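Local structure of 4-hydroxybutyrate CoA-transferase (Porphyromonas gingivalis, 3EH7) at residues K268-L274 / D289-V295; M163-H167 / F283-N287; L216-I220 / H240-S245. The protein probably transfers coenzyme A between carboxylic acids such as acetate and 4-hydroxybutyrate, as a member of the acetyl-CoA hydrolase/transferase family. All blocks are in the same frame, centred on the assembly; numbering follows the deposited sequence.

Contact 1. Residues K268-L274 / D289-V295; sequences KMVATFL and DVELYPV
L292 packs against A271 and L274 at the apolar centre of this parallel strand pair: CD2 lies 3.5 Å from A271 CB, and both methyls touch L274 CG. On the same face, selenomethionine M269, its chain bent at the selenium, brings CE to 3.6 Å from V290 CG2. On the other face V270 CG1 rests obliquely against CD1 of the Y293 ring. Between the faces runs the parallel ladder: M269 N bonds to D289 O, E291 N to M269 O (3.0 Å), A271 N to E291 O and Y293 N to A271 O. T272, with OG1 anti to its own N (chi1 -161°), donates to Y293 O at 2.7 Å in the carbonyl plane. At the polar edge K268 bends so that NZ forms a salt bridge with E291 OE2 (3.0 Å), coming from above the carboxylate plane; Y293 OH donates to OE1, so each carboxylate oxygen has a donor, which probably restricts its rotation. A beta-alpha-beta crossover through helix 278-284 joins the strands, F283 lying on M269 and I284 on V290 and L274; F244 of strand 243-244 packs on M269, A271 and L274, and strand 238-240 flanks 269-271 on its other edge.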
# COMPACT_ATOMS: atom_id res chain seq x y z
N LYS A 268 22.43 -12.89 -10.11
CA LYS A 268 21.30 -13.44 -10.85
C LYS A 268 20.35 -12.35 -11.31
O LYS A 268 20.17 -11.37 -10.61
CB LYS A 268 20.51 -14.44 -9.99
CG LYS A 268 21.34 -15.54 -9.30
CD LYS A 268 21.96 -16.52 -10.28
CE LYS A 268 22.79 -17.58 -9.55
NZ LYS A 268 21.98 -18.25 -8.50
N MSE A 269 19.74 -12.55 -12.49
CA MSE A 269 18.63 -11.72 -12.94
C MSE A 269 17.36 -12.42 -12.49
O MSE A 269 17.06 -13.52 -12.96
CB MSE A 269 18.63 -11.58 -14.47
CG MSE A 269 19.89 -10.93 -15.06
SE MSE A 269 20.05 -11.49 -16.92
CE MSE A 269 21.35 -12.91 -16.62
N VAL A 270 16.62 -11.80 -11.58
CA VAL A 270 15.42 -12.39 -11.00
C VAL A 270 14.20 -11.65 -11.55
O VAL A 270 14.19 -10.41 -11.58
CB VAL A 270 15.49 -12.29 -9.48
CG1 VAL A 270 14.16 -12.68 -8.83
CG2 VAL A 270 16.64 -13.14 -8.96
N ALA A 271 13.21 -12.41 -12.00
CA ALA A 271 12.01 -11.90 -12.63
C ALA A 271 10.89 -12.91 -12.37
O ALA A 271 11.13 -13.96 -11.82
CB ALA A 271 12.23 -11.70 -14.16
N THR A 272 9.67 -12.58 -12.78
CA THR A 272 8.55 -13.51 -12.68
C THR A 272 8.00 -13.90 -14.04
O THR A 272 7.45 -14.98 -14.17
CB THR A 272 7.45 -13.01 -11.69
OG1 THR A 272 6.63 -14.11 -11.29
CG2 THR A 272 6.59 -11.86 -12.25
N PHE A 273 8.20 -13.07 -15.07
CA PHE A 273 7.92 -13.42 -16.47
C PHE A 273 8.87 -12.65 -17.40
O PHE A 273 9.56 -11.70 -16.98
CB PHE A 273 6.42 -13.27 -16.84
CG PHE A 273 5.96 -11.84 -17.14
CD1 PHE A 273 5.60 -10.97 -16.11
CD2 PHE A 273 5.87 -11.39 -18.45
CE1 PHE A 273 5.16 -9.66 -16.36
CE2 PHE A 273 5.45 -10.05 -18.73
CZ PHE A 273 5.08 -9.19 -17.69
N LEU A 274 8.95 -13.12 -18.65
CA LEU A 274 9.88 -12.55 -19.64
C LEU A 274 9.19 -12.41 -20.97
O LEU A 274 8.32 -13.22 -21.30
CB LEU A 274 11.09 -13.46 -19.83
CG LEU A 274 11.92 -13.73 -18.59
CD1 LEU A 274 12.91 -14.84 -18.85
CD2 LEU A 274 12.61 -12.44 -18.10
N ASP A 289 22.07 -18.00 -14.75
CA ASP A 289 22.10 -16.65 -14.20
C ASP A 289 20.74 -15.97 -14.28
O ASP A 289 20.60 -14.87 -13.79
CB ASP A 289 23.14 -15.79 -14.93
CG ASP A 289 24.56 -16.30 -14.73
OD1 ASP A 289 24.80 -16.98 -13.72
OD2 ASP A 289 25.42 -16.04 -15.59
N VAL A 290 19.76 -16.61 -14.94
CA VAL A 290 18.40 -16.10 -15.03
C VAL A 290 17.52 -17.02 -14.21
O VAL A 290 17.51 -18.24 -14.46
CB VAL A 290 17.87 -16.10 -16.49
CG1 VAL A 290 16.41 -15.61 -16.53
CG2 VAL A 290 18.75 -15.26 -17.40
N GLU A 291 16.81 -16.45 -13.23
CA GLU A 291 15.96 -17.23 -12.38
C GLU A 291 14.58 -16.60 -12.30
O GLU A 291 14.43 -15.42 -11.93
CB GLU A 291 16.59 -17.38 -10.98
CG GLU A 291 17.80 -18.29 -11.00
CD GLU A 291 18.46 -18.48 -9.63
OE1 GLU A 291 18.09 -17.79 -8.65
OE2 GLU A 291 19.42 -19.27 -9.57
N LEU A 292 13.56 -17.37 -12.69
CA LEU A 292 12.19 -16.96 -12.49
C LEU A 292 11.62 -17.62 -11.25
O LEU A 292 11.93 -18.79 -10.97
CB LEU A 292 11.29 -17.26 -13.67
CG LEU A 292 11.57 -16.55 -15.00
CD1 LEU A 292 10.33 -16.46 -15.90
CD2 LEU A 292 12.26 -15.18 -14.80
N TYR A 293 10.81 -16.85 -10.52
CA TYR A 293 10.04 -17.35 -9.38
C TYR A 293 8.60 -16.87 -9.53
O TYR A 293 8.31 -15.91 -10.25
CB TYR A 293 10.60 -16.81 -8.07
CG TYR A 293 12.04 -17.13 -7.80
CD1 TYR A 293 13.06 -16.38 -8.36
CD2 TYR A 293 12.38 -18.20 -6.96
CE1 TYR A 293 14.39 -16.68 -8.11
CE2 TYR A 293 13.68 -18.53 -6.71
CZ TYR A 293 14.70 -17.76 -7.26
OH TYR A 293 16.02 -18.11 -7.01
N PRO A 294 7.67 -17.54 -8.83
CA PRO A 294 6.30 -17.10 -8.88
C PRO A 294 6.10 -15.70 -8.29
O PRO A 294 6.91 -15.21 -7.45
CB PRO A 294 5.52 -18.18 -8.12
CG PRO A 294 6.53 -19.00 -7.43
CD PRO A 294 7.83 -18.81 -8.11
N VAL A 295 5.04 -15.06 -8.73
CA VAL A 295 4.86 -13.65 -8.46
C VAL A 295 4.73 -13.33 -6.95
O VAL A 295 5.10 -12.23 -6.51
CB VAL A 295 3.70 -13.05 -9.29
CG1 VAL A 295 2.31 -13.64 -8.84
CG2 VAL A 295 3.76 -11.50 -9.23

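Contact 2. Residues M163-H167 / F283-N287; sequences MPYVH and FIDKN
Y165 and the turn at D285 and K286 are joined by two hydrogen bonds. Y165 N donates to D285 OD1 at 2.9 Å, meeting the carboxylate on its anti side and 33° out of its plane; a chi1 of -173° turns D285 CG away from its backbone N and carries the oxygen across to the loop. In return K286 N donates to Y165 O at 2.8 Å, nearly straight at 170°. Y165 is thus gripped through both its N-H and its carbonyl. One water extends the polar seam: it accepts from H167 N (3.0 Å) and lies within hydrogen-bonding distance of the carbonyls of I284 and N287.

The apolar contacts converge on I284, whose CD1 touches P164 CG at 3.9 Å and V166 CG2 at 3.8 Å, bridging two residues of the loop. The rings and the lysine lie nearer the surface. The H167 ring brings its edge to the K286 backbone, NE2 lying 3.6 Å from K286 C, while Y165 CE1 lies above one face of the imidazole, offset toward its rim. The K286 side chain crosses Y165 at about a right angle, with NZ 3.8 Å from Y165 CB.

N287 ND2 donates to F283 O, and its OD1 accepts from D289 N just beyond the segment. I284 to N287 form a type II beta turn, closed by N287 N to I284 O, at the helix-to-strand corner of a beta-alpha-beta unit; the 163-167 loop docks on it where the chain enters strand 167-168, which pairs with strand 290-292 at the edge of the large sheet.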
# COMPACT_ATOMS: atom_id res chain seq x y z
N MSE A 163 9.69 -23.48 -26.39
CA MSE A 163 9.64 -22.81 -25.10
C MSE A 163 10.95 -23.09 -24.35
O MSE A 163 11.31 -24.26 -24.12
CB MSE A 163 8.48 -23.29 -24.25
CG MSE A 163 8.47 -22.65 -22.87
SE MSE A 163 8.00 -20.77 -22.93
CE MSE A 163 6.32 -20.92 -22.00
N PRO A 164 11.67 -22.03 -23.98
CA PRO A 164 12.97 -22.27 -23.38
C PRO A 164 12.86 -22.88 -21.98
O PRO A 164 11.82 -22.75 -21.34
CB PRO A 164 13.61 -20.88 -23.31
CG PRO A 164 12.49 -19.94 -23.40
CD PRO A 164 11.44 -20.60 -24.23
N TYR A 165 13.91 -23.56 -21.56
CA TYR A 165 13.99 -24.12 -20.21
C TYR A 165 14.59 -23.04 -19.35
O TYR A 165 15.73 -22.64 -19.57
CB TYR A 165 14.86 -25.38 -20.18
CG TYR A 165 14.97 -26.03 -18.80
CD1 TYR A 165 15.95 -25.60 -17.89
CD2 TYR A 165 14.11 -27.05 -18.41
CE1 TYR A 165 16.06 -26.16 -16.65
CE2 TYR A 165 14.24 -27.64 -17.16
CZ TYR A 165 15.22 -27.18 -16.29
OH TYR A 165 15.38 -27.72 -15.04
N VAL A 166 13.79 -22.50 -18.43
CA VAL A 166 14.24 -21.37 -17.61
C VAL A 166 14.36 -21.78 -16.15
O VAL A 166 13.45 -22.41 -15.56
CB VAL A 166 13.30 -20.15 -17.76
CG1 VAL A 166 13.74 -18.96 -16.86
CG2 VAL A 166 13.24 -19.72 -19.24
N HIS A 167 15.48 -21.38 -15.57
CA HIS A 167 15.84 -21.70 -14.21
C HIS A 167 15.04 -20.95 -13.17
O HIS A 167 14.23 -20.07 -13.50
CB HIS A 167 17.33 -21.46 -14.02
CG HIS A 167 18.18 -22.47 -14.72
ND1 HIS A 167 18.42 -23.72 -14.21
CD2 HIS A 167 18.80 -22.43 -15.93
CE1 HIS A 167 19.17 -24.40 -15.06
NE2 HIS A 167 19.42 -23.64 -16.10
N PHE A 283 19.04 -16.44 -25.19
CA PHE A 283 19.93 -16.06 -24.10
C PHE A 283 19.53 -16.68 -22.73
O PHE A 283 20.40 -17.05 -21.93
CB PHE A 283 19.99 -14.54 -24.00
CG PHE A 283 20.69 -14.03 -22.78
CD1 PHE A 283 22.06 -13.95 -22.75
CD2 PHE A 283 19.96 -13.63 -21.67
CE1 PHE A 283 22.71 -13.48 -21.64
CE2 PHE A 283 20.61 -13.16 -20.53
CZ PHE A 283 22.00 -13.08 -20.53
N ILE A 284 18.23 -16.80 -22.46
CA ILE A 284 17.76 -17.31 -21.17
C ILE A 284 17.71 -18.83 -21.11
O ILE A 284 17.63 -19.39 -20.02
CB ILE A 284 16.36 -16.75 -20.78
CG1 ILE A 284 15.27 -17.36 -21.69
CG2 ILE A 284 16.40 -15.21 -20.77
CD1 ILE A 284 13.88 -16.76 -21.54
N ASP A 285 17.73 -19.49 -22.26
CA ASP A 285 17.52 -20.93 -22.33
C ASP A 285 18.65 -21.66 -21.61
O ASP A 285 19.81 -21.49 -21.95
CB ASP A 285 17.42 -21.39 -23.79
CG ASP A 285 17.03 -22.84 -23.93
OD1 ASP A 285 16.43 -23.41 -23.02
OD2 ASP A 285 17.32 -23.43 -24.98
N LYS A 286 18.31 -22.41 -20.56
CA LYS A 286 19.31 -23.13 -19.77
C LYS A 286 20.41 -22.21 -19.21
O LYS A 286 21.53 -22.64 -18.98
CB LYS A 286 19.94 -24.26 -20.59
CG LYS A 286 18.95 -25.32 -21.03
CD LYS A 286 19.55 -26.27 -22.08
CE LYS A 286 18.95 -27.69 -21.99
NZ LYS A 286 17.48 -27.67 -21.63
N ASN A 287 20.06 -20.95 -18.96
CA ASN A 287 21.02 -19.99 -18.43
C ASN A 287 20.82 -19.85 -16.93
O ASN A 287 19.82 -19.25 -16.48
CB ASN A 287 20.86 -18.64 -19.14
CG ASN A 287 21.84 -17.60 -18.67
OD1 ASN A 287 22.49 -17.76 -17.65
ND2 ASN A 287 21.95 -16.50 -19.44
O HOH W 1 17.16 -19.78 -17.40

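Contact 3. Residues L216-I220 / H240-S245; sequences LQLGI and HTEMFS
H240 N donates to L216 O at 3.1 Å, tilted 30° from the carbonyl plane, a bond that links the parallel strands 215-217 and 238-240. The carbonyl of H240 then faces Q217, with O 3.4 Å from Q217 CB. At T241 the side chain takes over from the backbone: chi1 near 180° (-166°) swings OG1 away from the backbone N, and it accepts from L218 N at 3.2 Å and donates to M243 O at 2.9 Å, from above that carbonyl's plane. Q217 crosses T241 at about a right angle, CG against OG1, and its amide reaches on to S312 and N314. The E242 carboxylate turns to T338 and N299.

M243 N donates to a water, which also accepts from Q217 NE2 and donates to L218 O at 2.8 Å. The selenomethionine side chain of M243 folds back through bends at chi2 and chi3, bringing CE to 3.5 Å from I220 CG2, a tight contact. S245 closes the row, its CB 3.4 Å from the same I220 methyl, while its OG bonds to M275 O.

Besides the single backbone bond, the polar links between the diverging chains are a threonine hydroxyl and one water, with I220 packing on M243 and S245 at the far end. L218 O and M243 O lie close with no bond between them; the water donates to the first and T241 OG1 to the second, which probably eases their repulsion.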
# COMPACT_ATOMS: atom_id res chain seq x y z
N LEU A 216 17.52 -2.94 -10.30
CA LEU A 216 16.46 -2.31 -11.08
C LEU A 216 15.22 -3.17 -11.25
O LEU A 216 15.33 -4.38 -11.41
CB LEU A 216 16.97 -1.95 -12.49
CG LEU A 216 18.26 -1.15 -12.61
CD1 LEU A 216 18.54 -0.98 -14.09
CD2 LEU A 216 18.18 0.20 -11.88
N GLN A 217 14.07 -2.50 -11.27
CA GLN A 217 12.85 -3.05 -11.82
C GLN A 217 12.36 -2.08 -12.86
O GLN A 217 12.24 -0.88 -12.60
CB GLN A 217 11.77 -3.26 -10.75
CG GLN A 217 10.41 -3.70 -11.34
CD GLN A 217 9.49 -2.52 -11.66
OE1 GLN A 217 9.47 -1.53 -10.93
NE2 GLN A 217 8.75 -2.62 -12.74
N LEU A 218 12.08 -2.58 -14.05
CA LEU A 218 11.48 -1.75 -15.09
C LEU A 218 10.85 -2.63 -16.13
O LEU A 218 11.09 -3.85 -16.14
CB LEU A 218 12.49 -0.77 -15.73
CG LEU A 218 13.59 -1.25 -16.68
CD1 LEU A 218 14.45 0.00 -17.08
CD2 LEU A 218 14.45 -2.34 -16.05
N GLY A 219 10.04 -2.03 -16.99
CA GLY A 219 9.28 -2.78 -18.02
C GLY A 219 9.83 -2.72 -19.44
O GLY A 219 11.05 -2.70 -19.64
N ILE A 220 8.91 -2.74 -20.40
CA ILE A 220 9.19 -2.65 -21.82
C ILE A 220 8.54 -1.42 -22.40
O ILE A 220 7.65 -0.80 -21.77
CB ILE A 220 8.69 -3.92 -22.59
CG1 ILE A 220 7.25 -4.25 -22.23
CG2 ILE A 220 9.62 -5.08 -22.32
CD1 ILE A 220 6.56 -5.13 -23.25
N HIS A 240 16.10 -7.14 -10.16
CA HIS A 240 15.01 -7.79 -9.44
C HIS A 240 13.75 -7.07 -9.88
O HIS A 240 13.43 -5.94 -9.44
CB HIS A 240 15.18 -7.79 -7.92
CG HIS A 240 14.08 -8.52 -7.21
ND1 HIS A 240 14.28 -9.68 -6.49
CD2 HIS A 240 12.75 -8.27 -7.14
CE1 HIS A 240 13.13 -10.10 -6.00
NE2 HIS A 240 12.18 -9.26 -6.38
N THR A 241 13.07 -7.72 -10.81
CA THR A 241 12.12 -7.07 -11.66
C THR A 241 10.89 -7.95 -11.88
O THR A 241 10.91 -9.16 -11.68
CB THR A 241 12.79 -6.73 -12.99
OG1 THR A 241 11.96 -5.81 -13.72
CG2 THR A 241 13.09 -8.04 -13.83
N GLU A 242 9.79 -7.33 -12.27
CA GLU A 242 8.64 -8.13 -12.62
C GLU A 242 8.95 -8.88 -13.93
O GLU A 242 8.70 -10.09 -14.06
CB GLU A 242 7.39 -7.27 -12.78
CG GLU A 242 6.11 -8.12 -12.84
CD GLU A 242 4.87 -7.26 -12.90
OE1 GLU A 242 4.61 -6.57 -11.90
OE2 GLU A 242 4.17 -7.27 -13.95
N MSE A 243 9.48 -8.15 -14.89
CA MSE A 243 9.90 -8.75 -16.14
C MSE A 243 11.09 -7.99 -16.71
O MSE A 243 11.34 -6.88 -16.33
CB MSE A 243 8.74 -8.79 -17.14
CG MSE A 243 8.23 -7.43 -17.56
SE MSE A 243 9.10 -6.63 -19.10
CE MSE A 243 8.54 -7.87 -20.51
N PHE A 244 11.81 -8.63 -17.61
CA PHE A 244 12.80 -7.92 -18.43
C PHE A 244 12.75 -8.41 -19.87
O PHE A 244 11.98 -9.32 -20.20
CB PHE A 244 14.21 -7.92 -17.83
CG PHE A 244 14.87 -9.26 -17.79
CD1 PHE A 244 15.54 -9.76 -18.89
CD2 PHE A 244 14.87 -10.01 -16.62
CE1 PHE A 244 16.17 -11.01 -18.85
CE2 PHE A 244 15.49 -11.25 -16.57
CZ PHE A 244 16.17 -11.74 -17.69
N SER A 245 13.55 -7.76 -20.71
CA SER A 245 13.46 -7.94 -22.14
C SER A 245 14.82 -7.65 -22.76
O SER A 245 15.84 -7.74 -22.07
CB SER A 245 12.40 -6.98 -22.72
OG SER A 245 12.01 -7.35 -24.02
O HOH W 2 9.13 -5.12 -14.64

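In the fold
Contacts 1 and 3 are buried and belong to the same large sheet; contact 2 is partly buried at its margin. Contact 1 relies on a regular parallel ladder with apolar faces and a charged edge, whereas contact 3 has one ladder bond, then a hydroxyl and a water where the strands part. Contact 2, nearer the surface, pairs a loop with a turn through a carboxylate, a water and one apolar side chain. Contacts 1 and 3 meet through V270 and T272 bonded to T241 and E242 and through neighbouring strands 243-244 and 273-274. Helix 278-284 connects the two strands of contact 1, and its end forms part of contact 2. Contacts 2 and 3 do not touch.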